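Local structure of putative cobalamin synthesis related protein (Corynebacterium diphtheriae, 2NPN) at residues Asp43-Ala46 with Leu47-Lys50; Leu90-Ser93 with Thr94-Arg98; Val145-Leu148 with Thr149-Gly153; Lys189-Trp192 with Gln193-Ala196; Leu230-Gln233 with Leu234-Glu237. The protein binds S-adenosylmethionine and is probably a precorrin-6A synthase (deacetylating), a tetrapyrrole methyltransferase of cobalamin biosynthesis. One frame throughout, in Å; residues are numbered along the deposited sequence. Where two conformers were deposited one is given.

Interaction 1 (Asp43-Ala46 with Leu47-Lys50)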
loop_
_atom_site.group_PDB
_atom_site.type_symbol
_atom_site.label_atom_id
_atom_site.label_comp_id
_atom_site.label_asym_id
_atom_site.label_seq_id
_atom_site.Cartn_x
_atom_site.Cartn_y
_atom_site.Cartn_z
ATOM N N ASP A 43 7.052 7.868 10.580
ATOM C CA ASP A 43 7.721 6.562 10.456
ATOM C C ASP A 43 7.816 6.133 9.005
ATOM O O ASP A 43 8.824 5.586 8.584
ATOM C CB ASP A 43 6.970 5.450 11.202
ATOM C CG ASP A 43 6.883 5.685 12.697
ATOM O OD1 ASP A 43 5.791 5.430 13.276
ATOM O OD2 ASP A 43 7.902 6.107 13.299
ATOM N N LEU A 44 6.746 6.341 8.247
ATOM C CA LEU A 44 6.725 5.944 6.841
ATOM C C LEU A 44 7.640 6.802 5.983
ATOM O O LEU A 44 8.371 6.282 5.136
ATOM C CB LEU A 44 5.305 5.989 6.254
ATOM C CG LEU A 44 4.346 4.881 6.676
ATOM C CD1 LEU A 44 3.135 4.946 5.755
ATOM C CD2 LEU A 44 4.996 3.521 6.614
ATOM N N LEU A 45 7.599 8.113 6.184
ATOM C CA LEU A 45 8.501 9.016 5.457
ATOM C C LEU A 45 9.955 8.605 5.689
ATOM O O LEU A 45 10.774 8.575 4.744
ATOM C CB LEU A 45 8.279 10.484 5.867
ATOM C CG LEU A 45 7.277 11.240 4.988
ATOM C CD1 LEU A 45 5.909 10.581 5.064
ATOM C CD2 LEU A 45 7.179 12.707 5.374
ATOM N N ALA A 46 10.279 8.275 6.938
ATOM C CA ALA A 46 11.626 7.846 7.328
ATOM C C ALA A 46 12.049 6.517 6.694
ATOM O O ALA A 46 13.165 6.415 6.177
ATOM C CB ALA A 46 11.747 7.804 8.877
ATOM N N LEU A 47 11.139 5.541 6.667
ATOM C CA LEU A 47 11.403 4.242 6.027
ATOM C C LEU A 47 11.633 4.424 4.547
ATOM O O LEU A 47 12.514 3.817 3.951
ATOM C CB LEU A 47 10.239 3.263 6.220
ATOM C CG LEU A 47 10.062 2.585 7.563
ATOM C CD1 LEU A 47 8.845 1.698 7.443
ATOM C CD2 LEU A 47 11.312 1.801 7.964
ATOM N N ARG A 48 10.824 5.272 3.937
ATOM C CA ARG A 48 10.922 5.492 2.517
ATOM C C ARG A 48 12.246 6.167 2.161
ATOM O O ARG A 48 12.903 5.812 1.187
ATOM C CB ARG A 48 9.745 6.331 2.038
ATOM C CG ARG A 48 9.736 6.451 0.547
ATOM C CD ARG A 48 8.440 6.996 0.075
ATOM N NE ARG A 48 8.267 8.363 0.482
ATOM C CZ ARG A 48 7.101 8.967 0.552
ATOM N NH1 ARG A 48 5.967 8.312 0.234
ATOM N NH2 ARG A 48 7.078 10.230 0.924
ATOM N N GLN A 49 12.629 7.162 2.973
ATOM C CA GLN A 49 13.910 7.848 2.761
ATOM C C GLN A 49 15.082 6.880 2.927
ATOM O O GLN A 49 16.071 6.975 2.193
ATOM C CB GLN A 49 14.019 9.033 3.722
ATOM C CG GLN A 49 15.252 9.915 3.508
ATOM C CD GLN A 49 15.258 10.574 2.129
ATOM O OE1 GLN A 49 16.000 10.166 1.219
ATOM N NE2 GLN A 49 14.399 11.590 1.962
ATOM N N LYS A 50 14.961 5.943 3.870
ATOM C CA LYS A 50 15.990 4.919 4.113
ATOM C C LYS A 50 16.158 4.011 2.891
ATOM O O LYS A 50 17.267 3.650 2.531
ATOM C CB LYS A 50 15.637 4.078 5.351
ATOM C CG LYS A 50 16.690 3.073 5.813
ATOM C CD LYS A 50 16.229 2.298 7.094
ATOM C CE LYS A 50 15.366 1.068 6.725
ATOM N NZ LYS A 50 14.189 0.727 7.626
HETATM O O HOH W 1 10.151 9.900 2.147
#
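Asp43 accepts the amide of Leu47 through its backbone O, the first of four i to i+4 backbone bonds between 43-46 and 47-50 on helix 42-55, part of the tetrapyrrole methylase fold. The isobutyl group of Leu47 lies against the same carbonyl, with CG 3.4 Å from Asp43 O. This follows from the first torsion of Leu47, which sets CG beside its own backbone N (chi1 -76°) and thereby turns the branch back toward the preceding turn. One residue on, Leu44 bonds through O to Arg48 N at 2.9 Å. Its methyl CD2 meets Leu47 CD1 at 4.3 Å, an apolar touch; the Leu44 side chain lies about 6 Å from the bound S-adenosylmethionine.

Leu45 serves two partners through its carbonyl oxygen: Gln49 N, and a water that donates to Leu45 O at 3.0 Å and accepts from Arg48 NE. The chain of Arg48 leaves the helix extended and bends only at chi3 (68°), which brings Arg48 NE within 2.9 Å of the water oxygen. In one of the two conformers of Leu45, its side chain and that of Arg48 run side by side in the same direction. Arg48 is buried: NH1 forms a salt bridge with Asp36, and the side chain also packs on Ile61 and Ala63 of strand 61-64. Ala46 completes the series, its O receiving Lys50 N at 3.0 Å.

Interaction 2 (Leu90-Ser93 with Thr94-Arg98)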
loop_
_atom_site.group_PDB
_atom_site.type_symbol
_atom_site.label_atom_id
_atom_site.label_comp_id
_atom_site.label_asym_id
_atom_site.label_seq_id
_atom_site.Cartn_x
_atom_site.Cartn_y
_atom_site.Cartn_z
ATOM N N LEU A 90 1.589 20.674 -11.502
ATOM C CA LEU A 90 2.777 20.567 -10.632
ATOM C C LEU A 90 3.651 19.362 -11.005
ATOM O O LEU A 90 4.873 19.437 -11.120
ATOM C CB LEU A 90 2.290 20.367 -9.198
ATOM C CG LEU A 90 3.198 20.471 -7.977
ATOM C CD1 LEU A 90 3.816 21.868 -7.872
ATOM C CD2 LEU A 90 2.370 20.183 -6.721
ATOM N N LEU A 91 2.995 18.224 -11.156
ATOM C CA LEU A 91 3.695 16.975 -11.495
ATOM C C LEU A 91 4.339 17.061 -12.876
ATOM O O LEU A 91 5.492 16.688 -13.052
ATOM C CB LEU A 91 2.763 15.763 -11.430
ATOM C CG LEU A 91 2.330 15.250 -10.050
ATOM C CD1 LEU A 91 1.267 14.174 -10.197
ATOM C CD2 LEU A 91 3.531 14.727 -9.288
ATOM N N ALA A 92 3.598 17.567 -13.849
ATOM C CA ALA A 92 4.126 17.645 -15.205
ATOM C C ALA A 92 5.293 18.598 -15.288
ATOM O O ALA A 92 6.296 18.278 -15.912
ATOM C CB ALA A 92 3.038 18.018 -16.189
ATOM N N SER A 93 5.166 19.751 -14.635
ATOM C CA SER A 93 6.235 20.752 -14.624
ATOM C C SER A 93 7.483 20.206 -13.938
ATOM O O SER A 93 8.599 20.392 -14.419
ATOM C CB SER A 93 5.774 22.029 -13.921
ATOM O OG SER A 93 4.612 22.545 -14.538
ATOM N N THR A 94 7.280 19.513 -12.818
ATOM C CA THR A 94 8.385 18.959 -12.044
ATOM C C THR A 94 9.141 17.920 -12.872
ATOM O O THR A 94 10.379 17.901 -12.896
ATOM C CB THR A 94 7.908 18.358 -10.720
ATOM O OG1 THR A 94 7.358 19.405 -9.901
ATOM C CG2 THR A 94 9.055 17.747 -9.951
ATOM N N ILE A 95 8.383 17.073 -13.566
ATOM C CA ILE A 95 8.973 16.018 -14.402
ATOM C C ILE A 95 9.807 16.624 -15.529
ATOM O O ILE A 95 10.948 16.232 -15.770
ATOM C CB ILE A 95 7.880 15.079 -14.942
ATOM C CG1 ILE A 95 7.318 14.248 -13.772
ATOM C CG2 ILE A 95 8.434 14.129 -16.026
ATOM C CD1 ILE A 95 6.065 13.444 -14.130
ATOM N N ARG A 96 9.246 17.606 -16.211
ATOM C CA ARG A 96 9.957 18.238 -17.328
ATOM C C ARG A 96 11.185 19.003 -16.868
ATOM O O ARG A 96 12.172 19.082 -17.613
ATOM C CB ARG A 96 9.014 19.132 -18.126
ATOM C CG ARG A 96 7.871 18.388 -18.802
ATOM C CD ARG A 96 7.086 19.316 -19.660
ATOM N NE ARG A 96 6.111 18.627 -20.506
ATOM C CZ ARG A 96 4.786 18.754 -20.428
ATOM N NH1 ARG A 96 4.210 19.537 -19.524
ATOM N NH2 ARG A 96 4.026 18.093 -21.277
ATOM N N GLU A 97 11.133 19.582 -15.668
ATOM C CA GLU A 97 12.285 20.346 -15.121
ATOM C C GLU A 97 13.403 19.417 -14.692
ATOM O O GLU A 97 14.572 19.757 -14.881
ATOM C CB GLU A 97 11.906 21.180 -13.892
ATOM C CG GLU A 97 11.011 22.346 -14.201
ATOM C CD GLU A 97 10.189 22.842 -12.999
ATOM O OE1 GLU A 97 10.193 22.206 -11.913
ATOM O OE2 GLU A 97 9.522 23.904 -13.150
ATOM N N ARG A 98 13.055 18.273 -14.102
ATOM C CA ARG A 98 14.046 17.442 -13.409
ATOM C C ARG A 98 14.540 16.275 -14.215
ATOM O O ARG A 98 15.398 15.522 -13.748
ATOM C CB ARG A 98 13.528 16.949 -12.052
ATOM C CG ARG A 98 13.327 18.003 -11.029
ATOM C CD ARG A 98 12.838 17.400 -9.734
ATOM N NE ARG A 98 12.727 18.429 -8.722
ATOM C CZ ARG A 98 12.767 18.226 -7.408
ATOM N NH1 ARG A 98 12.897 17.013 -6.888
ATOM N NH2 ARG A 98 12.658 19.280 -6.599
HETATM O O HOH W 2 5.117 21.841 -17.747
#
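Thr94 grips the carbonyl of Leu90 twice, a threonine side-chain-to-backbone bond superposed on the ordinary i to i+4 pattern in the last turns of helix 78-98. OG1 donates to Leu90 O at 2.8 Å and the amide N to the same oxygen at 2.9 Å, the two donors arriving from opposite faces of the carbonyl plane. The hydroxyl can reach back because it sits beside its own backbone N (chi1 -64°), and it finds its acceptor within the helix.

Next come the backbone bonds from Ile95 to Leu91 and from Arg96 to Ala92. Ile95 directs CG1 back over the preceding turn, 3.1 Å from Leu91 O. Arg96 extends its chain from CG to NE, and Arg96 NH1 lies 3.8 Å from Ala92 CB.

Farther out, other elements fix these groups. Leu91 packs on Val33, Leu35 and Val64 of the parallel sheet, and together with Ala92 and Ile95 it meets Met126, so this turn packs on both the parallel sheet and helix 119-130. The guanidinium of Arg96 is held by the carbonyl of Glu130 at NH2. In the conformer modelled here, Ser93 OG bonds to His89 O and accepts a weak bond from a water. That water, lying in the guanidinium plane at the edge, accepts from Arg96 NH1 at 3.0 Å.

Interaction 3 (Val145-Leu148 with Thr149-Gly153)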
loop_
_atom_site.group_PDB
_atom_site.type_symbol
_atom_site.label_atom_id
_atom_site.label_comp_id
_atom_site.label_asym_id
_atom_site.label_seq_id
_atom_site.Cartn_x
_atom_site.Cartn_y
_atom_site.Cartn_z
ATOM N N VAL A 145 -0.656 -7.854 2.162
ATOM C CA VAL A 145 -1.275 -9.198 2.216
ATOM C C VAL A 145 -0.220 -10.298 2.219
ATOM O O VAL A 145 -0.296 -11.286 2.967
ATOM C CB VAL A 145 -2.228 -9.411 1.003
ATOM C CG1 VAL A 145 -2.882 -10.780 1.061
ATOM C CG2 VAL A 145 -3.284 -8.291 0.918
ATOM N N GLN A 146 0.758 -10.164 1.338
ATOM C CA GLN A 146 1.830 -11.184 1.263
ATOM C C GLN A 146 2.684 -11.191 2.512
ATOM O O GLN A 146 3.170 -12.251 2.945
ATOM C CB GLN A 146 2.684 -10.909 0.030
ATOM C CG GLN A 146 2.019 -11.288 -1.240
ATOM C CD GLN A 146 2.807 -10.745 -2.427
ATOM O OE1 GLN A 146 3.545 -11.483 -3.082
ATOM N NE2 GLN A 146 2.661 -9.470 -2.704
ATOM N N VAL A 147 2.907 -10.017 3.111
ATOM C CA VAL A 147 3.672 -9.956 4.374
ATOM C C VAL A 147 2.831 -10.593 5.502
ATOM O O VAL A 147 3.372 -11.318 6.312
ATOM C CB VAL A 147 4.145 -8.543 4.716
ATOM C CG1 VAL A 147 4.982 -8.579 5.976
ATOM C CG2 VAL A 147 5.008 -7.972 3.537
ATOM N N LEU A 148 1.527 -10.343 5.546
ATOM C CA LEU A 148 0.684 -10.945 6.577
ATOM C C LEU A 148 0.786 -12.482 6.523
ATOM O O LEU A 148 0.993 -13.164 7.537
ATOM C CB LEU A 148 -0.786 -10.520 6.374
ATOM C CG LEU A 148 -1.738 -11.182 7.391
ATOM C CD1 LEU A 148 -1.724 -10.496 8.763
ATOM C CD2 LEU A 148 -3.186 -11.168 6.844
ATOM N N THR A 149 0.601 -13.042 5.324
ATOM C CA THR A 149 0.564 -14.506 5.208
ATOM C C THR A 149 1.971 -15.054 5.472
ATOM O O THR A 149 2.116 -16.113 6.090
ATOM C CB THR A 149 -0.016 -14.959 3.879
ATOM O OG1 THR A 149 0.665 -14.322 2.803
ATOM C CG2 THR A 149 -1.498 -14.594 3.823
ATOM N N ALA A 150 3.020 -14.368 5.036
ATOM C CA ALA A 150 4.373 -14.878 5.237
ATOM C C ALA A 150 4.756 -14.832 6.731
ATOM O O ALA A 150 5.302 -15.784 7.276
ATOM C CB ALA A 150 5.415 -14.122 4.376
ATOM N N GLU A 151 4.422 -13.718 7.414
ATOM C CA GLU A 151 4.777 -13.591 8.810
ATOM C C GLU A 151 4.036 -14.592 9.714
ATOM O O GLU A 151 4.595 -15.109 10.709
ATOM C CB GLU A 151 4.566 -12.169 9.290
ATOM C CG GLU A 151 5.566 -11.160 8.687
ATOM C CD GLU A 151 7.006 -11.472 9.084
ATOM O OE1 GLU A 151 7.334 -11.527 10.297
ATOM O OE2 GLU A 151 7.856 -11.685 8.172
ATOM N N HIS A 152 2.787 -14.892 9.363
ATOM C CA HIS A 152 2.012 -15.961 10.042
ATOM C C HIS A 152 2.292 -17.396 9.563
ATOM O O HIS A 152 1.848 -18.363 10.232
ATOM C CB HIS A 152 0.522 -15.693 9.939
ATOM C CG HIS A 152 0.020 -14.640 10.895
ATOM N ND1 HIS A 152 -0.095 -14.875 12.254
ATOM C CD2 HIS A 152 -0.430 -13.379 10.685
ATOM C CE1 HIS A 152 -0.614 -13.800 12.832
ATOM N NE2 HIS A 152 -0.839 -12.883 11.900
ATOM N N GLY A 153 3.033 -17.525 8.450
ATOM C CA GLY A 153 3.376 -18.814 7.898
ATOM C C GLY A 153 2.192 -19.616 7.437
ATOM O O GLY A 153 2.113 -20.849 7.661
#
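Leu148 and His152 make the closest side-chain packing, crossing at an angle so that CD1 of the leucine comes in the plane of the imidazole, at its edge, 3.7 Å from His152 CD2. The torsion of Leu148 (chi1 177°) carries CG away from the backbone N, and the isobutyl group leans along the helix toward the ring one turn later. A second van der Waals contact joins Val147 CG1 to Glu151 CG at 3.8 Å, two side chains that run alongside each other in the same direction. Val147 also packs on Phe17 and on Leu208, a residue that binds S-adenosylmethionine.

Backbone hydrogen bonds link each residue of the first turn to the one four places later: Thr149 N to Val145 O, Ala150 N to Gln146 O, Glu151 N to Val147 O at 2.8 Å, and His152 N to Leu148 O at 3.1 Å. These are the final turns of helix 144-152, which ends in a Schellman motif. Gly153 leaves helical geometry with a positive phi (63°), and its N bonds to Ala150 O.

Among the polar side chains, Thr149 OG1 lies close to two carbonyl oxygens, 3.2 Å from Val145 O and 3.3 Å from Gln146 O. Glu151 sends OE1 to Gln213. The imidazole of His152 is anchored by NE2 to the carbonyl of Trp204 and meets Trp203 edge-to-face, while its CD2 lies 3.5 Å from Leu148 O.

Interaction 4 (Lys189-Trp192 with Gln193-Ala196)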
loop_
_atom_site.group_PDB
_atom_site.type_symbol
_atom_site.label_atom_id
_atom_site.label_comp_id
_atom_site.label_asym_id
_atom_site.label_seq_id
_atom_site.Cartn_x
_atom_site.Cartn_y
_atom_site.Cartn_z
ATOM N N LYS A 189 -12.015 0.599 11.497
ATOM C CA LYS A 189 -12.801 0.244 12.648
ATOM C C LYS A 189 -12.373 -1.183 12.963
ATOM O O LYS A 189 -11.167 -1.517 12.835
ATOM C CB LYS A 189 -14.307 0.361 12.365
ATOM C CG LYS A 189 -14.764 1.743 11.903
ATOM C CD LYS A 189 -16.278 1.706 11.602
ATOM C CE LYS A 189 -16.870 3.069 11.278
ATOM N NZ LYS A 189 -18.292 2.988 10.843
ATOM N N THR A 190 -13.330 -2.080 13.274
ATOM C CA THR A 190 -13.024 -3.437 13.815
ATOM C C THR A 190 -14.064 -4.410 13.228
ATOM O O THR A 190 -14.820 -5.079 13.931
ATOM C CB THR A 190 -12.996 -3.557 15.388
ATOM O OG1 THR A 190 -14.300 -3.265 15.905
ATOM C CG2 THR A 190 -11.902 -2.641 16.014
ATOM N N ALA A 191 -14.070 -4.507 11.899
ATOM C CA ALA A 191 -15.184 -5.129 11.189
ATOM C C ALA A 191 -15.306 -6.642 11.419
ATOM O O ALA A 191 -16.388 -7.214 11.225
ATOM C CB ALA A 191 -15.133 -4.753 9.665
ATOM N N TRP A 192 -14.226 -7.290 11.861
ATOM C CA TRP A 192 -14.274 -8.688 12.248
ATOM C C TRP A 192 -15.345 -8.957 13.318
ATOM O O TRP A 192 -15.907 -10.045 13.374
ATOM C CB TRP A 192 -12.925 -9.205 12.741
ATOM C CG TRP A 192 -12.304 -8.473 13.927
ATOM C CD1 TRP A 192 -12.535 -8.729 15.236
ATOM C CD2 TRP A 192 -11.359 -7.411 13.883
ATOM N NE1 TRP A 192 -11.777 -7.901 16.005
ATOM C CE2 TRP A 192 -11.031 -7.093 15.204
ATOM C CE3 TRP A 192 -10.738 -6.716 12.851
ATOM C CZ2 TRP A 192 -10.120 -6.092 15.515
ATOM C CZ3 TRP A 192 -9.820 -5.750 13.160
ATOM C CH2 TRP A 192 -9.533 -5.435 14.486
ATOM N N GLN A 193 -15.563 -7.994 14.192
ATOM C CA GLN A 193 -16.517 -8.225 15.283
ATOM C C GLN A 193 -17.932 -8.385 14.755
ATOM O O GLN A 193 -18.778 -9.079 15.376
ATOM C CB GLN A 193 -16.410 -7.068 16.283
ATOM C CG GLN A 193 -15.103 -7.042 17.096
ATOM C CD GLN A 193 -15.010 -8.189 18.105
ATOM O OE1 GLN A 193 -14.823 -9.335 17.725
ATOM N NE2 GLN A 193 -15.180 -7.878 19.407
ATOM N N ASP A 194 -18.214 -7.760 13.615
ATOM C CA ASP A 194 -19.556 -7.676 13.060
ATOM C C ASP A 194 -19.960 -8.894 12.224
ATOM O O ASP A 194 -21.155 -9.111 12.001
ATOM C CB ASP A 194 -19.663 -6.408 12.199
ATOM C CG ASP A 194 -19.222 -5.136 12.952
ATOM O OD1 ASP A 194 -19.601 -4.960 14.129
ATOM O OD2 ASP A 194 -18.494 -4.321 12.349
ATOM N N VAL A 195 -18.995 -9.678 11.765
ATOM C CA VAL A 195 -19.294 -10.760 10.829
ATOM C C VAL A 195 -18.915 -12.158 11.317
ATOM O O VAL A 195 -19.210 -13.145 10.663
ATOM C CB VAL A 195 -18.611 -10.531 9.476
ATOM C CG1 VAL A 195 -19.116 -9.218 8.876
ATOM C CG2 VAL A 195 -17.088 -10.484 9.600
ATOM N N ALA A 196 -18.231 -12.226 12.446
ATOM C CA ALA A 196 -17.772 -13.527 12.964
ATOM C C ALA A 196 -18.898 -14.442 13.415
ATOM O O ALA A 196 -19.935 -14.006 13.918
ATOM C CB ALA A 196 -16.774 -13.302 14.097
HETATM O O HOH W 3 -16.312 -1.920 13.271
HETATM O O HOH W 4 -17.362 -3.683 15.409
#
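Trp192 and Gln193, although neighbours in sequence, bring their side chains across one another with the indole and amide planes 51° apart. The CG of Trp192 stands between its own backbone N and carbonyl carbon (chi1 58°), a position that turns CD1 and NE1 toward Gln193. Gln193 bends at chi2 (-70°) and lays CG 3.6 Å from Trp192 NE1, with its OE1 3.4 Å from Trp192 CD1. On one face of the same indole sits Thr190 CB, 3.8 Å above the plane and displaced toward the rim. NE1 itself is bound to the carbonyl of Gly224, while Tyr245 meets the ring edge-to-face; the indole is thus held both by a bond and by packing.

Asp194 turns its carboxylate back toward the start of the turn. OD1 accepts from a water that in turn accepts from Thr190 OG1 at 3.1 Å, and a second water joins Thr190 N to OD2, the latter bond being weak. The backbone is less regular: Gln193 N donates to Thr190 O at 3.0 Å, Asp194 N reaches Ala191 O from above the carbonyl plane, and Ala196 N bonds only weakly to Trp192 O. The first two, i to i+3, with a weak i to i+4 bond after them, mark a weakly bonded helical turn. Here it follows strand 181-185 and packs Trp192 against Asp243, a residue of the S-adenosylmethionine site on strand 243-249.

Interaction 5 (Leu230-Gln233 with Leu234-Glu237)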
loop_
_atom_site.group_PDB
_atom_site.type_symbol
_atom_site.label_atom_id
_atom_site.label_comp_id
_atom_site.label_asym_id
_atom_site.label_seq_id
_atom_site.Cartn_x
_atom_site.Cartn_y
_atom_site.Cartn_z
ATOM N N LEU A 230 -6.460 -3.712 21.407
ATOM C CA LEU A 230 -5.076 -3.547 21.011
ATOM C C LEU A 230 -4.989 -2.498 19.900
ATOM O O LEU A 230 -4.129 -1.616 19.903
ATOM C CB LEU A 230 -4.510 -4.888 20.512
ATOM C CG LEU A 230 -3.083 -4.851 19.983
ATOM C CD1 LEU A 230 -2.040 -4.437 21.053
ATOM C CD2 LEU A 230 -2.795 -6.225 19.440
ATOM N N LYS A 231 -5.885 -2.589 18.927
ATOM C CA LYS A 231 -5.808 -1.692 17.754
ATOM C C LYS A 231 -5.984 -0.224 18.212
ATOM O O LYS A 231 -5.250 0.671 17.778
ATOM C CB LYS A 231 -6.857 -2.127 16.714
ATOM C CG LYS A 231 -6.911 -1.265 15.445
ATOM C CD LYS A 231 -7.853 -1.808 14.446
ATOM C CE LYS A 231 -7.879 -1.028 13.149
ATOM N NZ LYS A 231 -8.644 -1.752 12.137
ATOM N N GLN A 232 -6.899 0.006 19.137
ATOM C CA GLN A 232 -7.102 1.347 19.677
ATOM C C GLN A 232 -5.888 1.825 20.470
ATOM O O GLN A 232 -5.492 2.979 20.339
ATOM C CB GLN A 232 -8.376 1.391 20.512
ATOM C CG GLN A 232 -9.619 1.483 19.647
ATOM C CD GLN A 232 -10.870 1.004 20.359
ATOM O OE1 GLN A 232 -11.028 -0.191 20.623
ATOM N NE2 GLN A 232 -11.769 1.929 20.666
ATOM N N GLN A 233 -5.323 0.943 21.305
ATOM C CA GLN A 233 -4.130 1.232 22.100
ATOM C C GLN A 233 -2.989 1.687 21.164
ATOM O O GLN A 233 -2.382 2.750 21.366
ATOM C CB GLN A 233 -3.715 -0.007 22.931
ATOM C CG GLN A 233 -4.730 -0.416 24.058
ATOM C CD GLN A 233 -4.568 -1.853 24.662
ATOM O OE1 GLN A 233 -3.729 -2.674 24.233
ATOM N NE2 GLN A 233 -5.374 -2.134 25.706
ATOM N N LEU A 234 -2.765 0.917 20.098
ATOM C CA LEU A 234 -1.706 1.222 19.144
ATOM C C LEU A 234 -1.955 2.513 18.371
ATOM O O LEU A 234 -0.999 3.275 18.128
ATOM C CB LEU A 234 -1.519 0.074 18.169
ATOM C CG LEU A 234 -1.018 -1.239 18.793
ATOM C CD1 LEU A 234 -1.107 -2.399 17.812
ATOM C CD2 LEU A 234 0.400 -1.030 19.312
ATOM N N ARG A 235 -3.211 2.763 17.990
ATOM C CA ARG A 235 -3.538 3.979 17.276
ATOM C C ARG A 235 -3.306 5.224 18.146
ATOM O O ARG A 235 -2.809 6.260 17.682
ATOM C CB ARG A 235 -4.981 3.961 16.816
ATOM C CG ARG A 235 -5.259 5.085 15.879
ATOM C CD ARG A 235 -6.692 5.322 15.662
ATOM N NE ARG A 235 -7.302 4.282 14.860
ATOM C CZ ARG A 235 -8.140 3.350 15.309
ATOM N NH1 ARG A 235 -8.504 3.290 16.593
ATOM N NH2 ARG A 235 -8.624 2.464 14.451
ATOM N N THR A 236 -3.707 5.143 19.410
ATOM C CA THR A 236 -3.500 6.263 20.321
ATOM C C THR A 236 -2.003 6.556 20.476
ATOM O O THR A 236 -1.555 7.712 20.375
ATOM C CB THR A 236 -4.136 5.956 21.670
ATOM O OG1 THR A 236 -5.543 5.750 21.469
ATOM C CG2 THR A 236 -3.907 7.120 22.661
ATOM N N GLU A 237 -1.234 5.497 20.686
ATOM C CA GLU A 237 0.199 5.590 20.850
ATOM C C GLU A 237 0.928 6.181 19.633
ATOM O O GLU A 237 1.704 7.139 19.763
ATOM C CB GLU A 237 0.747 4.199 21.120
ATOM C CG GLU A 237 2.229 4.185 21.420
ATOM C CD GLU A 237 2.838 2.803 21.362
ATOM O OE1 GLU A 237 2.083 1.810 21.416
ATOM O OE2 GLU A 237 4.082 2.724 21.253
#
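Leu230 and Leu234 form the close-packed side of this turn of helix 220-238, CG of the first lying 3.8 Å from CD1 of the second. Leu234 N bonds to Leu230 O nearly in line with the carbonyl. The packing extends to Val214 and Arg216 of strand 214-217, which Leu230 meets, and Leu234 touches Ile241. Lys231, which is buried, runs fully extended from the backbone (chi1 179°), and this carries NZ to a salt bridge with Asp243 and to the carbonyls of Lys189 and Asp187.

The other side is more open. Gln232, Gln233, Thr236 and Glu237 are exposed, and their mutual contacts are chiefly through the main chain. Thr236 is the exception, since both its N and OG1 donate to Gln232 O, each at 3.0 Å and from opposite faces of the carbonyl plane. Between the two sides lies Arg235, bent at chi3 (-72°), so that its guanidinium folds back over the preceding turn: Lys231 CE lies 3.8 Å from Arg235 NH2, and in the conformer modelled Gln232 CG approaches the guanidinium edge near NH1.

Lys231 NZ and Arg235 NH2 stay 4.8 Å apart, two like charges whose proximity is probably offset on the lysine side by Asp243. The ammonium is held by one carboxylate and two carbonyls, all outside this turn, and through Asp243 it ties the helix to a residue that binds S-adenosylmethionine.

Overall arrangement
Five local contacts sample the two halves of the chain in sequence order. Interactions 1 and 2, on helices 42-55 and 78-98, belong to the half built on the parallel sheet, their centres about 23 Å apart. Interactions 3, 4 and 5, on helix 144-152, on the loop leading into helix 192-195, and on helix 220-238, accompany the mixed sheet; interactions 2 and 4 mark the widest separation, about 44 Å between centres. Interactions 4 and 5 alone touch, where Lys189 O meets Lys231 NZ at 2.6 Å and Trp192 packs on the lysine chain. S-adenosylmethionine lies about 6 Å from side chains of both interaction 1 and interaction 3, so helices from both halves approach the bound S-adenosylmethionine, whereas interaction 2 is remote from it.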